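Local coordinates for protein EIAV protease (Equine infectious anemia virus, PDB 1FMB) that acts as a dimeric retroviral aspartic protease, probably cleaving viral polyproteins, and is seen here bound to a peptide-like inhibitor, at residues A[3-11]-A[19-27]. The protein carries 1 engineered substitution. Numbering follows the deposited sequence.
With HYB ([2-(2-methyl-propane-2-sulfonylmethyl)-3-naphthalen-1-yl-propionyl-valinyl]-phenylalaninol), chain B.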
loop_
_atom_site.group_PDB
_atom_site.type_symbol
_atom_site.label_atom_id
_atom_site.label_comp_id
_atom_site.label_asym_id
_atom_site.label_seq_id
_atom_site.Cartn_x
_atom_site.Cartn_y
_atom_site.Cartn_z
ATOM N N TYR A 3 1.342 3.574 -14.341
ATOM C CA TYR A 3 2.415 3.835 -13.390
ATOM C C TYR A 3 3.205 2.533 -13.348
ATOM O O TYR A 3 2.645 1.491 -12.996
ATOM C CB TYR A 3 1.825 4.014 -11.987
ATOM C CG TYR A 3 0.981 5.269 -11.938
ATOM C CD1 TYR A 3 -0.359 5.208 -12.247
ATOM C CD2 TYR A 3 1.595 6.450 -11.504
ATOM C CE1 TYR A 3 -1.093 6.374 -12.199
ATOM C CE2 TYR A 3 0.855 7.624 -11.433
ATOM C CZ TYR A 3 -0.467 7.557 -11.817
ATOM O OH TYR A 3 -1.263 8.672 -11.778
ATOM N N ASN A 4 4.453 2.605 -13.675
ATOM C CA ASN A 4 5.403 1.502 -13.765
ATOM C C ASN A 4 6.146 1.237 -12.452
ATOM O O ASN A 4 7.033 0.368 -12.392
ATOM C CB ASN A 4 6.417 1.685 -14.894
ATOM C CG ASN A 4 7.433 2.828 -14.783
ATOM O OD1 ASN A 4 7.587 3.546 -13.775
ATOM N ND2 ASN A 4 8.240 3.058 -15.826
ATOM N N LEU A 5 5.778 2.051 -11.442
ATOM C CA LEU A 5 6.306 1.867 -10.086
ATOM C C LEU A 5 7.751 2.129 -9.814
ATOM O O LEU A 5 8.241 1.906 -8.700
ATOM C CB LEU A 5 5.797 0.520 -9.484
ATOM C CG LEU A 5 4.329 0.201 -9.731
ATOM C CD1 LEU A 5 3.932 -1.247 -9.389
ATOM C CD2 LEU A 5 3.434 1.181 -9.011
ATOM N N GLU A 6 8.451 2.818 -10.744
ATOM C CA GLU A 6 9.796 3.329 -10.510
ATOM C C GLU A 6 9.722 4.442 -9.440
ATOM O O GLU A 6 10.692 4.624 -8.705
ATOM C CB GLU A 6 10.328 4.071 -11.731
ATOM C CG GLU A 6 10.828 2.968 -12.682
ATOM C CD GLU A 6 10.931 3.650 -14.060
ATOM O OE1 GLU A 6 10.447 4.811 -14.115
ATOM O OE2 GLU A 6 11.460 2.937 -14.921
ATOM N N LYS A 7 8.596 5.129 -9.401
ATOM C CA LYS A 7 8.409 6.179 -8.376
ATOM C C LYS A 7 7.108 5.917 -7.651
ATOM O O LYS A 7 6.286 5.040 -8.050
ATOM C CB LYS A 7 8.516 7.559 -9.022
ATOM C CG LYS A 7 10.020 7.779 -9.319
ATOM C CD LYS A 7 10.241 9.271 -9.490
ATOM C CE LYS A 7 11.721 9.615 -9.398
ATOM N NZ LYS A 7 11.943 10.958 -10.039
ATOM N N ARG A 8 6.867 6.572 -6.478
ATOM C CA ARG A 8 5.565 6.233 -5.845
ATOM C C ARG A 8 4.477 6.732 -6.810
ATOM O O ARG A 8 4.659 7.846 -7.356
ATOM C CB ARG A 8 5.475 7.072 -4.557
ATOM C CG ARG A 8 6.587 6.724 -3.561
ATOM C CD ARG A 8 6.354 7.365 -2.191
ATOM N NE ARG A 8 7.441 7.064 -1.278
ATOM C CZ ARG A 8 8.322 7.874 -0.721
ATOM N NH1 ARG A 8 8.258 9.172 -1.086
ATOM N NH2 ARG A 8 9.196 7.397 0.146
ATOM N N PRO A 9 3.403 6.008 -6.953
ATOM C CA PRO A 9 2.320 6.381 -7.880
ATOM C C PRO A 9 1.425 7.424 -7.197
ATOM O O PRO A 9 0.527 7.198 -6.369
ATOM C CB PRO A 9 1.630 5.025 -8.102
ATOM C CG PRO A 9 1.914 4.223 -6.883
ATOM C CD PRO A 9 3.235 4.671 -6.311
ATOM N N THR A 10 1.702 8.684 -7.574
ATOM C CA THR A 10 0.948 9.809 -7.036
ATOM C C THR A 10 0.189 10.549 -8.152
ATOM O O THR A 10 0.661 10.531 -9.289
ATOM C CB THR A 10 1.792 10.857 -6.291
ATOM O OG1 THR A 10 2.881 11.382 -7.085
ATOM C CG2 THR A 10 2.460 10.229 -5.066
ATOM N N THR A 11 -0.920 11.170 -7.714
ATOM C CA THR A 11 -1.666 11.952 -8.718
ATOM C C THR A 11 -2.369 13.081 -7.984
ATOM O O THR A 11 -2.460 13.047 -6.750
ATOM C CB THR A 11 -2.697 11.141 -9.510
ATOM O OG1 THR A 11 -3.004 11.870 -10.700
ATOM C CG2 THR A 11 -3.980 10.862 -8.747
ATOM N N PRO A 19 -7.236 20.923 -4.704
ATOM C CA PRO A 19 -6.271 20.037 -5.380
ATOM C C PRO A 19 -5.304 19.451 -4.351
ATOM O O PRO A 19 -4.664 20.185 -3.554
ATOM C CB PRO A 19 -5.709 20.903 -6.501
ATOM C CG PRO A 19 -5.829 22.305 -5.961
ATOM C CD PRO A 19 -7.031 22.329 -5.045
ATOM N N LEU A 20 -5.245 18.090 -4.303
ATOM C CA LEU A 20 -4.309 17.483 -3.316
ATOM C C LEU A 20 -3.513 16.381 -4.018
ATOM O O LEU A 20 -4.129 15.679 -4.812
ATOM C CB LEU A 20 -5.115 16.726 -2.230
ATOM C CG LEU A 20 -5.875 17.620 -1.216
ATOM C CD1 LEU A 20 -6.622 16.796 -0.162
ATOM C CD2 LEU A 20 -4.864 18.474 -0.494
ATOM N N ASN A 21 -2.252 16.156 -3.677
ATOM C CA ASN A 21 -1.413 15.099 -4.253
ATOM C C ASN A 21 -1.678 13.884 -3.332
ATOM O O ASN A 21 -1.615 14.083 -2.115
ATOM C CB ASN A 21 0.087 15.332 -4.183
ATOM C CG ASN A 21 0.883 14.583 -5.254
ATOM O OD1 ASN A 21 0.802 14.766 -6.489
ATOM N ND2 ASN A 21 1.736 13.691 -4.734
ATOM N N VAL A 22 -2.067 12.788 -3.948
ATOM C CA VAL A 22 -2.447 11.589 -3.186
ATOM C C VAL A 22 -1.693 10.343 -3.618
ATOM O O VAL A 22 -1.311 10.333 -4.780
ATOM C CB VAL A 22 -3.949 11.279 -3.325
ATOM C CG1 VAL A 22 -4.750 12.515 -2.892
ATOM C CG2 VAL A 22 -4.484 10.928 -4.676
ATOM N N LEU A 23 -1.505 9.352 -2.760
ATOM C CA LEU A 23 -0.770 8.150 -3.105
ATOM C C LEU A 23 -1.817 7.148 -3.562
ATOM O O LEU A 23 -2.835 7.011 -2.838
ATOM C CB LEU A 23 -0.042 7.652 -1.852
ATOM C CG LEU A 23 0.608 6.265 -1.991
ATOM C CD1 LEU A 23 1.728 6.289 -3.011
ATOM C CD2 LEU A 23 1.196 5.801 -0.659
ATOM N N LEU A 24 -1.661 6.426 -4.660
ATOM C CA LEU A 24 -2.601 5.403 -5.146
ATOM C C LEU A 24 -2.065 4.075 -4.556
ATOM O O LEU A 24 -0.980 3.583 -4.911
ATOM C CB LEU A 24 -2.526 5.316 -6.673
ATOM C CG LEU A 24 -2.772 6.741 -7.266
ATOM C CD1 LEU A 24 -2.654 6.687 -8.788
ATOM C CD2 LEU A 24 -4.128 7.170 -6.817
ATOM N N ASP A 25 -2.808 3.582 -3.601
ATOM C CA ASP A 25 -2.336 2.459 -2.790
ATOM C C ASP A 25 -3.166 1.190 -2.776
ATOM O O ASP A 25 -4.206 1.077 -2.113
ATOM C CB ASP A 25 -2.202 3.038 -1.357
ATOM C CG ASP A 25 -1.525 2.124 -0.331
ATOM O OD1 ASP A 25 -1.116 1.012 -0.748
ATOM O OD2 ASP A 25 -1.572 2.565 0.825
ATOM N N THR A 26 -2.648 0.215 -3.540
ATOM C CA THR A 26 -3.386 -1.088 -3.584
ATOM C C THR A 26 -3.310 -1.848 -2.255
ATOM O O THR A 26 -4.102 -2.808 -2.145
ATOM C CB THR A 26 -2.887 -2.024 -4.691
ATOM O OG1 THR A 26 -1.478 -2.271 -4.485
ATOM C CG2 THR A 26 -2.965 -1.315 -6.044
ATOM N N GLY A 27 -2.399 -1.554 -1.345
ATOM C CA GLY A 27 -2.334 -2.213 -0.056
ATOM C C GLY A 27 -3.189 -1.541 0.991
ATOM O O GLY A 27 -3.101 -1.923 2.146
HETATM S S1 HYB B . 9.834 3.245 4.460
HETATM O O2 HYB B . 9.835 4.082 5.628
HETATM O O3 HYB B . 9.474 1.873 4.607
HETATM C C4 HYB B . 6.709 8.896 5.267
HETATM C C5 HYB B . 7.087 7.744 5.887
HETATM C C6 HYB B . 7.030 6.480 5.175
HETATM C C7 HYB B . 6.605 6.441 3.895
HETATM C C8 HYB B . 6.170 7.688 3.186
HETATM C C9 HYB B . 6.249 8.887 3.906
HETATM C C10 HYB B . 5.869 10.123 3.279
HETATM C C11 HYB B . 5.416 10.114 1.986
HETATM C C12 HYB B . 5.327 8.895 1.258
HETATM C C13 HYB B . 5.709 7.696 1.865
HETATM O O14 HYB B . 0.989 2.355 1.572
HETATM C C15 HYB B . 0.500 1.804 2.849
HETATM N N16 HYB B . 2.803 1.950 3.609
HETATM C C17 HYB B . 1.440 2.407 3.930
HETATM C C18 HYB B . 1.438 3.954 3.895
HETATM C C19 HYB B . 2.054 4.737 5.036
HETATM C C20 HYB B . 3.362 5.234 5.011
HETATM C C21 HYB B . 3.902 6.007 6.047
HETATM C C22 HYB B . 3.104 6.289 7.161
HETATM C C23 HYB B . 1.790 5.828 7.200
HETATM C C24 HYB B . 1.269 5.059 6.156
HETATM N N25 HYB B . 5.800 2.129 4.152
HETATM C C26 HYB B . 5.010 0.897 3.899
HETATM C C27 HYB B . 3.595 1.249 4.500
HETATM O O28 HYB B . 3.186 0.899 5.595
HETATM C C29 HYB B . 5.624 -0.387 4.508
HETATM C C30 HYB B . 4.608 -1.542 4.523
HETATM C C31 HYB B . 6.887 -0.712 3.678
HETATM C C32 HYB B . 6.618 2.714 3.234
HETATM O O33 HYB B . 6.756 2.286 2.081
HETATM C C34 HYB B . 7.303 4.018 3.695
HETATM C C35 HYB B . 6.475 5.160 3.051
HETATM C C36 HYB B . 8.805 4.093 3.273
HETATM C C37 HYB B . 11.625 2.308 2.517
HETATM C C38 HYB B . 11.530 3.253 3.742
HETATM C C39 HYB B . 12.441 2.657 4.843
HETATM C C40 HYB B . 11.956 4.702 3.400
#
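L24 fills the hollow between Y3, P9 and T11, closing the wedge between the hairpin strand and the segment that leads into it. Its CG stands beside the backbone N (chi1 -55°) and rests 3.4 Å from P9 O, the same oxygen that accepts the backbone N of L24 at 2.9 Å. Beyond CG the side chain forks: CD1 meets the Y3 ring obliquely, 3.8 Å from its CE1, while CD2 makes a looser contact, 4.2 Å from the CG2 methyl of T11. P9 presents its ring on two fronts, CD lying 4.0 Å from L23 CD1 and CB facing CB of L24. Farther along, V22 and T11 exchange a pair of backbone bonds, and their CG2 methyls lie side by side. T10 makes the non-hydrogen-bonded pair with L23; beside it the N21 amide packs against T10, ND2 3.2 Å from CB, without a hydrogen bond to OG1. R8, just ahead of the hairpin strand, turns to the inhibitor: its chain is extended from CG to NE, and the naphthyl atom C13 lies 3.6 Å above the guanidinium plane, over its centre, while NH2 forms a salt bridge with D29 of the second subunit. Past L24 the chain turns into the Asp-Thr-Gly motif of aspartic proteases, where D25 OD2 lies 2.7 Å from the inhibitor hydroxyl O14 and OD1 takes the backbone N of G27 in an Asx turn. The chemistry is thus divided: main-chain bonds set the strand register, apolar branches of L23, L24 and P9 fill the space between the segments, and the charged group of R8 links the hairpin's approach to inhibitor and partner subunit.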